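Local coordinates for protein hypothetical sugar kinase (Cytophaga hutchinsonii, PDB 3R8E) that probably phosphorylates a sugar with a nucleotide as phosphate donor, as a putative sugar kinase of the ROK family, at residues V192-L197 / G268-A273; I264-G269 / M297-A302. All blocks are in the same frame, centred on the assembly; numbering follows the deposited sequence. Where two conformers were deposited one is given.

Contact 1 (V192-L197 / G268-A273); sequences VGINHL and GGISGA
Ile270 pushes its side chain between Val192, the last residue of helix 189-192, and Ile194 and Leu197 in the first turn of helix 194-207. Ile270 sits in the glycine-rich loop that joins strand 263-267 to helix 274-288, in the C-terminal half of a ROK kinase with its ribonuclease H-like fold. In sugar kinases of this superfamily the loop after this strand commonly borders the nucleotide site, so a similar place here is likely. The contact is apolar, and no hydrogen bond crosses it.

Ile270 CD1 is the probing atom. It lies 3.7 Å from Ile194 CG1, and these two side chains run past each other in opposite directions. With CG roughly anti to the backbone N (chi1 153°), Leu197 reaches toward Ile270 tip to tip, CD2 3.8 Å from Ile270 CG1. The carbonyl O of Val192 is 3.2 Å from Ile270 CD1, so the methyl rests close against a polar atom. The Ile270 torsions lie away from the staggered values (chi1 -92°, chi2 142°), consistent with a tight fit.

Further out, Leu197 also packs on Trp241 and Ile244 of helix 235-259, and Val192 packs on Ile247 of the same helix. Gly193 is the N-cap of helix 194-207, and its O accepts a bond from Leu197 N at 2.9 Å. Across the contact, Gly268 O accepts a bond from Ser271 N at 3.2 Å. In one of the two Ser271 conformers, OG also bonds to Gly268 O, in the carbonyl plane.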
# COMPACT_ATOMS: atom_id res chain seq x y z
N VAL A 192 10.13 13.38 -8.62
CA VAL A 192 10.24 14.41 -7.58
C VAL A 192 11.59 14.41 -6.82
O VAL A 192 11.80 15.31 -6.02
CB VAL A 192 9.05 14.38 -6.57
CG1 VAL A 192 7.72 14.58 -7.29
CG2 VAL A 192 9.04 13.11 -5.73
N GLY A 193 12.48 13.45 -7.10
CA GLY A 193 13.82 13.41 -6.50
C GLY A 193 14.57 14.69 -6.85
O GLY A 193 14.36 15.23 -7.94
N ILE A 194 15.40 15.20 -5.93
CA ILE A 194 16.14 16.48 -6.03
C ILE A 194 16.76 16.70 -7.43
O ILE A 194 16.50 17.75 -8.03
CB ILE A 194 17.18 16.66 -4.89
CG1 ILE A 194 16.47 16.94 -3.54
CG2 ILE A 194 18.20 17.77 -5.20
CD1 ILE A 194 17.39 16.99 -2.26
N ASN A 195 17.55 15.74 -7.96
CA ASN A 195 18.20 15.89 -9.27
C ASN A 195 17.19 16.00 -10.41
O ASN A 195 17.43 16.72 -11.38
CB ASN A 195 19.17 14.73 -9.54
CG ASN A 195 20.25 14.54 -8.50
OD1 ASN A 195 20.59 13.41 -8.13
ND2 ASN A 195 20.82 15.62 -7.99
N HIS A 196 16.04 15.31 -10.28
CA HIS A 196 14.99 15.32 -11.29
C HIS A 196 14.18 16.62 -11.21
O HIS A 196 13.76 17.14 -12.25
CB HIS A 196 14.11 14.08 -11.16
CG HIS A 196 14.89 12.81 -11.32
ND1 HIS A 196 15.34 12.09 -10.23
CD2 HIS A 196 15.36 12.23 -12.45
CE1 HIS A 196 16.02 11.07 -10.73
NE2 HIS A 196 16.07 11.11 -12.06
N LEU A 197 14.02 17.19 -9.99
CA LEU A 197 13.37 18.48 -9.76
C LEU A 197 14.20 19.59 -10.43
O LEU A 197 13.64 20.45 -11.11
CB LEU A 197 13.18 18.75 -8.25
CG LEU A 197 13.13 20.22 -7.79
CD1 LEU A 197 11.72 20.79 -7.89
CD2 LEU A 197 13.67 20.37 -6.39
N GLY A 268 12.91 15.79 4.33
CA GLY A 268 13.88 15.87 3.24
C GLY A 268 14.14 17.29 2.78
O GLY A 268 13.48 18.22 3.23
N GLY A 269 15.11 17.45 1.87
CA GLY A 269 15.51 18.74 1.33
C GLY A 269 14.41 19.55 0.66
O GLY A 269 14.37 20.77 0.80
N ILE A 270 13.50 18.86 -0.04
CA ILE A 270 12.39 19.48 -0.76
C ILE A 270 11.30 20.04 0.20
O ILE A 270 10.62 21.00 -0.19
CB ILE A 270 11.84 18.44 -1.79
CG1 ILE A 270 12.55 18.64 -3.14
CG2 ILE A 270 10.31 18.42 -1.96
CD1 ILE A 270 12.85 17.40 -3.85
N SER A 271 11.16 19.47 1.43
CA SER A 271 10.16 19.87 2.43
C SER A 271 10.31 21.34 2.88
O SER A 271 9.39 21.89 3.49
CB SER A 271 10.20 18.96 3.65
OG SER A 271 11.37 19.14 4.43
N GLY A 272 11.44 21.96 2.55
CA GLY A 272 11.69 23.36 2.88
C GLY A 272 10.77 24.26 2.07
O GLY A 272 10.52 25.42 2.44
N ALA A 273 10.24 23.71 0.95
CA ALA A 273 9.31 24.35 0.02
C ALA A 273 7.86 23.91 0.29
O ALA A 273 7.00 24.02 -0.59
CB ALA A 273 9.69 24.01 -1.40

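Contact 2 (I264-G269 / M297-A302); sequences ILLGGG and MYIGKA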
# COMPACT_ATOMS: atom_id res chain seq x y z
N ILE A 264 0.14 12.62 7.44
CA ILE A 264 1.33 12.65 6.59
C ILE A 264 2.33 13.66 7.11
O ILE A 264 1.98 14.83 7.32
CB ILE A 264 0.91 12.96 5.12
CG1 ILE A 264 -0.04 11.88 4.56
CG2 ILE A 264 2.14 13.13 4.19
CD1 ILE A 264 -1.14 12.44 3.70
N LEU A 265 3.58 13.21 7.30
CA LEU A 265 4.71 14.08 7.68
C LEU A 265 5.65 14.16 6.49
O LEU A 265 6.01 13.13 5.92
CB LEU A 265 5.46 13.59 8.92
CG LEU A 265 4.73 13.60 10.27
CD1 LEU A 265 5.65 13.13 11.38
CD2 LEU A 265 4.16 14.98 10.62
N LEU A 266 6.05 15.38 6.12
CA LEU A 266 6.92 15.60 4.98
C LEU A 266 8.28 16.11 5.42
O LEU A 266 8.38 17.14 6.09
CB LEU A 266 6.26 16.58 3.99
CG LEU A 266 4.89 16.16 3.42
CD1 LEU A 266 4.25 17.29 2.66
CD2 LEU A 266 5.00 14.92 2.51
N GLY A 267 9.32 15.36 5.05
CA GLY A 267 10.72 15.65 5.36
C GLY A 267 11.60 15.71 4.12
O GLY A 267 11.10 15.68 3.00
N GLY A 268 12.91 15.79 4.33
CA GLY A 268 13.88 15.87 3.24
C GLY A 268 14.14 17.29 2.78
O GLY A 268 13.48 18.22 3.23
N GLY A 269 15.11 17.45 1.87
CA GLY A 269 15.51 18.74 1.33
C GLY A 269 14.41 19.55 0.66
O GLY A 269 14.37 20.77 0.80
N MSE A 297 -7.90 14.46 7.85
CA MSE A 297 -6.54 14.30 7.35
C MSE A 297 -5.64 15.41 7.89
O MSE A 297 -6.11 16.52 8.20
CB MSE A 297 -6.51 14.23 5.81
CG MSE A 297 -6.63 15.60 5.12
SE MSE A 297 -6.37 15.51 3.20
CE MSE A 297 -4.65 14.64 3.18
N TYR A 298 -4.34 15.10 8.04
CA TYR A 298 -3.33 16.02 8.55
C TYR A 298 -2.08 15.91 7.71
O TYR A 298 -1.60 14.80 7.46
CB TYR A 298 -3.04 15.74 10.04
CG TYR A 298 -1.79 16.41 10.58
CD1 TYR A 298 -1.76 17.79 10.80
CD2 TYR A 298 -0.65 15.67 10.88
CE1 TYR A 298 -0.61 18.41 11.30
CE2 TYR A 298 0.49 16.28 11.40
CZ TYR A 298 0.51 17.65 11.59
OH TYR A 298 1.65 18.24 12.09
N ILE A 299 -1.57 17.05 7.25
CA ILE A 299 -0.32 17.13 6.49
C ILE A 299 0.58 18.08 7.27
O ILE A 299 0.27 19.27 7.40
CB ILE A 299 -0.50 17.54 5.01
CG1 ILE A 299 -1.44 16.57 4.28
CG2 ILE A 299 0.88 17.61 4.30
CD1 ILE A 299 -2.04 17.11 3.04
N GLY A 300 1.62 17.52 7.86
CA GLY A 300 2.56 18.26 8.69
C GLY A 300 3.98 18.20 8.19
O GLY A 300 4.32 17.39 7.32
N LYS A 301 4.83 19.08 8.73
CA LYS A 301 6.24 19.14 8.38
C LYS A 301 7.01 18.26 9.37
O LYS A 301 6.77 18.34 10.58
CB LYS A 301 6.72 20.61 8.42
CG LYS A 301 8.22 20.83 8.29
CD LYS A 301 8.68 21.04 6.84
CE LYS A 301 10.16 21.33 6.76
NZ LYS A 301 10.99 20.12 7.02
N ALA A 302 7.92 17.41 8.86
CA ALA A 302 8.80 16.59 9.70
C ALA A 302 9.90 17.51 10.22
O ALA A 302 10.63 18.08 9.41
CB ALA A 302 9.38 15.44 8.91
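Ile264 and Gly300 are tied backbone to backbone, with Gly300 N giving a nearly straight bond to Ile264 O at 2.8 Å (174° at the hydrogen). Ile264 N in turn donates to Tyr298 O at 2.8 Å. Further along, Leu266 N donates to Gly300 O, and Ala302 N donates to Leu266 O at 2.8 Å, from well above the carbonyl plane. Leu265 and Gly267 turn their backbone bonds the other way, to strand 147-152. Strands 263-267 and 298-301 are thus parallel neighbours in the five-stranded mixed sheet, with helix 274-288 in the crossover between them. Ile264, Leu266 and Ile299 point to one face, where helix 274-288 packs on Ile264 and Leu266, and Leu266 CD1 meets Ile299 CG2 at 3.8 Å. On the other face the Leu265 side chain meets the Tyr298 ring obliquely, CD2 4.0 Å from CE2. Gly300 leaves room for the Tyr298 hydroxyl, which is bonded to Asn141 OD1. Lys301 bends at chi2 (92°) and chi4, bringing NZ back to Ala302 O at 3.2 Å and, in one conformer of Ser271, to its OG. A leucine in its place would probably leave Ala302 O without its ammonium partner, and Ser271 OG too in that conformer.

In the fold
Contacts 1 and 2 share Gly268 and Gly269, where strand 263-267 runs out into the loop. Their centres are 13 Å apart. Contact 2 pairs the strand with 298-301, and contact 1 sets the loop beyond it against helix 194-207. In one conformer of Ser271 a polar link joins them: Ser271 OG is 2.8 Å from Lys301 NZ, a probable hydrogen bond. Ser271 CB also packs 3.5 Å from Leu266 O. The Ile270 backbone bonds to Leu152 at the end of strand 147-152, the strand beside 263-267, and that of Ile194 to Gly153 just beyond it. Contact 1 probably lies nearer the nucleotide site than contact 2 does, if the loop is placed as in related kinases.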